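Local coordinates for sensor protein CpxA (Vibrio parahaemolyticus, PDB 3V67) that probably acts as a membrane-bound sensor histidine kinase of a two-component system, represented here by its periplasmic PAS-fold sensor domain, at residues G46-K51 / N75-A80; V58-Y63 / V108-A113. All blocks are in the same frame, centred on the assembly; numbering follows the deposited sequence.

Contact 1 (G46-K51 / N75-A80); sequences GNRAGK and NFQLRA
R48 and Q77 illustrate how a loop can meet a helix through long polar side chains while the backbones stay well apart; even the nearest pair of CA atoms, in K51 and N75, is separated by 9.3 Å. The direct contact is loose. NE2 of Q77 comes 4.2 Å from NH2 of R48, approaching the guanidinium obliquely, and the same amide nitrogen stands 4.0 Å from the carbonyl oxygen of K51. That carbonyl also lies in the guanidinium plane, at its edge. Q77 spans the gap because its CG is anti to its own carbonyl carbon (chi1 -57°) and the chain runs extended beyond it (chi2 174°).

This domain has a PAS fold, in which an antiparallel sheet is flanked by helices. Here Q77, near the N-terminal end of helix 75-87, faces the loop that leads from helix 37-46 into strand 57-61.

Water does the bridging. Water 1 accepts a hydrogen bond of 2.9 Å from NE of R48, and it donates weakly to OE1 of Q77, at 3.3 Å, and to the carbonyl oxygen of G50, at 3.5 Å.

Hydrogen bonds to neighbouring parts of the chain fix both polar ends. NH1 of R48 binds the carbonyl of R55 and NH2 that of D53, so with the water all three guanidinium nitrogens are engaged and the plane of this buried group can hardly turn. OE1 of Q77 takes its stronger bond from NH1 of R57; with two arginines nearby, the amide oxygen is probably polarised.

The side chain of Q77 also touches F59 of strand 57-61 and Y102 of strand 102-112, which places the helix over the sheet. Where the loop leaves helix 37-46, N47 packs against F136 of the second subunit.

Contact 2 (V58-Y63 / V108-A113); sequences VFFSDY and VPIVLA
F60 meets I110 and L112 across the sheet of a PAS domain, a worked case of side chains touching between strands that are not neighbours. Strand 115-124 runs between strands 57-61 and 102-112 and hydrogen-bonds to both, while M119 on it also touches F60. From F60 to Y63 the chain, turning off its strand, heads 112° away from the direction of P109 to L112, and the closest CA atoms of the two segments, in F60 and I110, are 9.0 Å from each other.

Apolar packing carries the buried part. One ring atom, CE1 of F60, serves both aliphatic partners: CD1 of L112 at 3.7 Å and CD1 of I110 at 3.9 Å. The isoleucine methyl arrives at the ring edge, in its plane, whereas the leucine methyl comes in obliquely and also nears CZ. Each side chain crosses that of the phenylalanine at about a right angle. I110 can reach this far because CG1 is anti to the backbone N (chi1 -162°) and CD1 continues the extended chain (chi2 175°). Helix 37-46 closes over the group, with L41 and V44 against F60 and L37 and I40 against L112; R24 and Q28 of helix 14-30 pack on I110.

A thinner, more polar contact lies at the exposed rim. The phenol oxygen of Y63 rests 3.8 Å from CB of P109, its side chain slanting past the proline ring. Water 2 sits at the edge of the tyrosine ring, in its plane, 2.6 Å from Y63 OH, and donates a weak hydrogen bond to the carbonyl oxygen of I110 at 3.5 Å.

How the contacts relate
From the N terminus the chain leaves helix 37-46 through the loop of contact 1, runs along strand 57-61 into contact 2, and reaches helix 75-87, where contact 1 closes a loop with 23 residues between its segments. Only later does strand 102-112 return to close contact 2, with 44 residues between its own. The two closures therefore cross, rather than nest. Their centres lie about 17 Å apart, yet F59 joins them: its CZ packs 3.6 Å from the carbonyl oxygen of Q77. Through F59, strand 57-61 ties helix 75-87 of contact 1 to the sheet that contact 2 spans.

Contact 1 (G46-K51 / N75-A80)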
# COMPACT_ATOMS: atom_id res chain seq x y z
N GLY A 46 -26.18 11.12 3.73
CA GLY A 46 -27.19 10.67 4.68
C GLY A 46 -27.01 9.24 5.13
O GLY A 46 -27.50 8.86 6.19
N ASN A 47 -26.30 8.43 4.34
CA ASN A 47 -26.18 7.01 4.65
C ASN A 47 -25.20 6.66 5.77
O ASN A 47 -25.11 5.50 6.18
CB ASN A 47 -25.89 6.19 3.39
CG ASN A 47 -27.15 5.58 2.79
OD1 ASN A 47 -28.14 5.37 3.49
ND2 ASN A 47 -27.11 5.28 1.50
N ARG A 48 -24.48 7.66 6.28
CA ARG A 48 -23.58 7.45 7.41
C ARG A 48 -24.32 7.55 8.74
O ARG A 48 -25.08 8.49 8.97
CB ARG A 48 -22.42 8.44 7.38
CG ARG A 48 -21.40 8.16 6.31
CD ARG A 48 -20.22 9.10 6.44
NE ARG A 48 -19.48 8.86 7.67
CZ ARG A 48 -18.59 7.89 7.82
NH1 ARG A 48 -18.34 7.07 6.81
NH2 ARG A 48 -17.94 7.74 8.97
N ALA A 49 -24.09 6.57 9.61
CA ALA A 49 -24.87 6.43 10.83
C ALA A 49 -24.32 7.27 11.99
O ALA A 49 -25.00 7.48 12.99
CB ALA A 49 -24.96 4.98 11.23
N GLY A 50 -23.09 7.75 11.84
CA GLY A 50 -22.47 8.54 12.89
C GLY A 50 -21.04 8.86 12.54
O GLY A 50 -20.58 8.56 11.44
N LYS A 51 -20.33 9.49 13.47
CA LYS A 51 -18.95 9.89 13.23
C LYS A 51 -18.01 8.70 13.36
O LYS A 51 -17.01 8.62 12.64
CB LYS A 51 -18.54 11.03 14.17
CG LYS A 51 -18.46 10.64 15.63
CD LYS A 51 -18.30 11.85 16.54
CE LYS A 51 -17.95 11.41 17.95
NZ LYS A 51 -18.64 12.22 18.99
N ASN A 75 -15.16 16.76 12.69
CA ASN A 75 -14.40 17.91 12.22
C ASN A 75 -13.05 17.50 11.64
O ASN A 75 -12.56 18.10 10.68
CB ASN A 75 -14.20 18.92 13.35
CG ASN A 75 -14.73 20.29 13.01
OD1 ASN A 75 -14.04 21.11 12.41
ND2 ASN A 75 -15.98 20.56 13.40
N PHE A 76 -12.45 16.48 12.24
CA PHE A 76 -11.13 15.99 11.84
C PHE A 76 -11.10 15.56 10.37
O PHE A 76 -10.22 15.99 9.61
CB PHE A 76 -10.70 14.84 12.75
CG PHE A 76 -9.62 13.99 12.16
CD1 PHE A 76 -8.32 14.45 12.07
CD2 PHE A 76 -9.90 12.71 11.71
CE1 PHE A 76 -7.32 13.66 11.53
CE2 PHE A 76 -8.91 11.92 11.17
CZ PHE A 76 -7.62 12.39 11.08
N GLN A 77 -12.05 14.73 9.98
CA GLN A 77 -12.17 14.27 8.60
C GLN A 77 -12.30 15.45 7.64
O GLN A 77 -11.79 15.42 6.52
CB GLN A 77 -13.37 13.34 8.45
CG GLN A 77 -13.34 12.13 9.38
CD GLN A 77 -14.62 11.31 9.32
OE1 GLN A 77 -15.65 11.77 8.82
NE2 GLN A 77 -14.56 10.09 9.83
N LEU A 78 -12.97 16.50 8.11
CA LEU A 78 -13.20 17.69 7.31
C LEU A 78 -11.90 18.48 7.10
O LEU A 78 -11.61 18.94 5.99
CB LEU A 78 -14.27 18.56 7.97
CG LEU A 78 -15.04 19.55 7.09
CD1 LEU A 78 -14.93 19.16 5.63
CD2 LEU A 78 -16.49 19.58 7.54
N ARG A 79 -11.14 18.63 8.18
CA ARG A 79 -9.83 19.27 8.11
C ARG A 79 -8.91 18.52 7.15
O ARG A 79 -8.27 19.12 6.27
CB ARG A 79 -9.18 19.33 9.49
CG ARG A 79 -9.44 20.61 10.26
CD ARG A 79 -10.48 20.42 11.34
NE ARG A 79 -10.14 19.32 12.24
CZ ARG A 79 -10.54 19.24 13.50
NH1 ARG A 79 -11.28 20.20 14.03
NH2 ARG A 79 -10.19 18.20 14.25
N ALA A 80 -8.85 17.20 7.33
CA ALA A 80 -8.02 16.35 6.49
C ALA A 80 -8.41 16.49 5.02
O ALA A 80 -7.55 16.63 4.15
CB ALA A 80 -8.13 14.90 6.93
O HOH W 1 -18.74 10.85 9.60

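Contact 2 (V58-Y63 / V108-A113)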
# COMPACT_ATOMS: atom_id res chain seq x y z
N VAL A 58 -17.57 9.40 1.61
CA VAL A 58 -17.40 10.07 0.33
C VAL A 58 -17.43 11.59 0.47
O VAL A 58 -18.36 12.15 1.04
CB VAL A 58 -18.47 9.61 -0.69
CG1 VAL A 58 -18.40 10.45 -1.95
CG2 VAL A 58 -18.29 8.13 -1.01
N PHE A 59 -16.39 12.25 -0.04
CA PHE A 59 -16.31 13.71 -0.04
C PHE A 59 -16.42 14.23 -1.47
O PHE A 59 -16.19 13.50 -2.43
CB PHE A 59 -14.97 14.19 0.51
CG PHE A 59 -14.85 14.13 2.01
CD1 PHE A 59 -15.19 15.21 2.80
CD2 PHE A 59 -14.34 12.99 2.62
CE1 PHE A 59 -15.04 15.16 4.17
CE2 PHE A 59 -14.19 12.94 4.00
CZ PHE A 59 -14.54 14.02 4.77
N PHE A 60 -16.75 15.51 -1.60
CA PHE A 60 -16.83 16.15 -2.90
C PHE A 60 -16.14 17.50 -2.89
O PHE A 60 -16.02 18.13 -1.85
CB PHE A 60 -18.29 16.31 -3.33
CG PHE A 60 -19.00 15.01 -3.55
CD1 PHE A 60 -18.82 14.30 -4.72
CD2 PHE A 60 -19.86 14.49 -2.58
CE1 PHE A 60 -19.47 13.09 -4.93
CE2 PHE A 60 -20.51 13.30 -2.78
CZ PHE A 60 -20.32 12.60 -3.96
N SER A 61 -15.70 17.94 -4.07
CA SER A 61 -15.19 19.29 -4.23
C SER A 61 -15.47 19.75 -5.65
O SER A 61 -15.88 18.94 -6.49
CB SER A 61 -13.69 19.36 -3.95
OG SER A 61 -12.94 19.00 -5.10
N ASP A 62 -15.27 21.03 -5.92
CA ASP A 62 -15.39 21.52 -7.29
C ASP A 62 -14.00 21.60 -7.92
O ASP A 62 -13.04 21.06 -7.37
CB ASP A 62 -16.11 22.88 -7.35
CG ASP A 62 -15.50 23.93 -6.44
OD1 ASP A 62 -14.27 23.93 -6.25
OD2 ASP A 62 -16.27 24.76 -5.91
N TYR A 63 -13.91 22.27 -9.06
CA TYR A 63 -12.62 22.48 -9.72
C TYR A 63 -12.04 23.84 -9.36
O TYR A 63 -11.25 24.40 -10.12
CB TYR A 63 -12.76 22.35 -11.23
CG TYR A 63 -12.96 20.94 -11.72
CD1 TYR A 63 -11.87 20.16 -12.08
CD2 TYR A 63 -14.23 20.40 -11.84
CE1 TYR A 63 -12.05 18.86 -12.54
CE2 TYR A 63 -14.42 19.11 -12.30
CZ TYR A 63 -13.33 18.34 -12.64
OH TYR A 63 -13.51 17.06 -13.10
N VAL A 108 -11.44 11.84 -8.17
CA VAL A 108 -11.91 11.26 -9.43
C VAL A 108 -13.07 12.09 -9.96
O VAL A 108 -13.92 12.52 -9.18
CB VAL A 108 -12.33 9.77 -9.29
CG1 VAL A 108 -11.13 8.91 -8.91
CG2 VAL A 108 -13.45 9.60 -8.28
N PRO A 109 -13.10 12.35 -11.27
CA PRO A 109 -14.18 13.18 -11.81
C PRO A 109 -15.55 12.55 -11.60
O PRO A 109 -15.68 11.33 -11.62
CB PRO A 109 -13.85 13.26 -13.30
CG PRO A 109 -12.95 12.09 -13.57
CD PRO A 109 -12.16 11.91 -12.32
N ILE A 110 -16.56 13.39 -11.37
CA ILE A 110 -17.92 12.90 -11.22
C ILE A 110 -18.91 13.94 -11.74
O ILE A 110 -18.64 15.13 -11.70
CB ILE A 110 -18.24 12.53 -9.75
CG1 ILE A 110 -19.48 11.63 -9.67
CG2 ILE A 110 -18.39 13.77 -8.89
CD1 ILE A 110 -19.79 11.12 -8.27
N VAL A 111 -20.05 13.48 -12.25
CA VAL A 111 -21.07 14.39 -12.73
C VAL A 111 -22.35 14.21 -11.92
O VAL A 111 -22.98 13.15 -11.97
CB VAL A 111 -21.38 14.18 -14.22
CG1 VAL A 111 -22.54 15.07 -14.65
CG2 VAL A 111 -20.14 14.46 -15.07
N LEU A 112 -22.72 15.25 -11.18
CA LEU A 112 -23.92 15.23 -10.37
C LEU A 112 -24.73 16.48 -10.64
O LEU A 112 -24.19 17.59 -10.60
CB LEU A 112 -23.56 15.14 -8.88
CG LEU A 112 -22.78 13.89 -8.43
CD1 LEU A 112 -22.51 13.95 -6.93
CD2 LEU A 112 -23.53 12.61 -8.80
N ALA A 113 -26.02 16.30 -10.91
CA ALA A 113 -26.92 17.41 -11.24
C ALA A 113 -26.41 18.24 -12.41
O ALA A 113 -26.45 19.47 -12.37
CB ALA A 113 -27.16 18.29 -10.01
O HOH W 2 -15.98 16.33 -13.56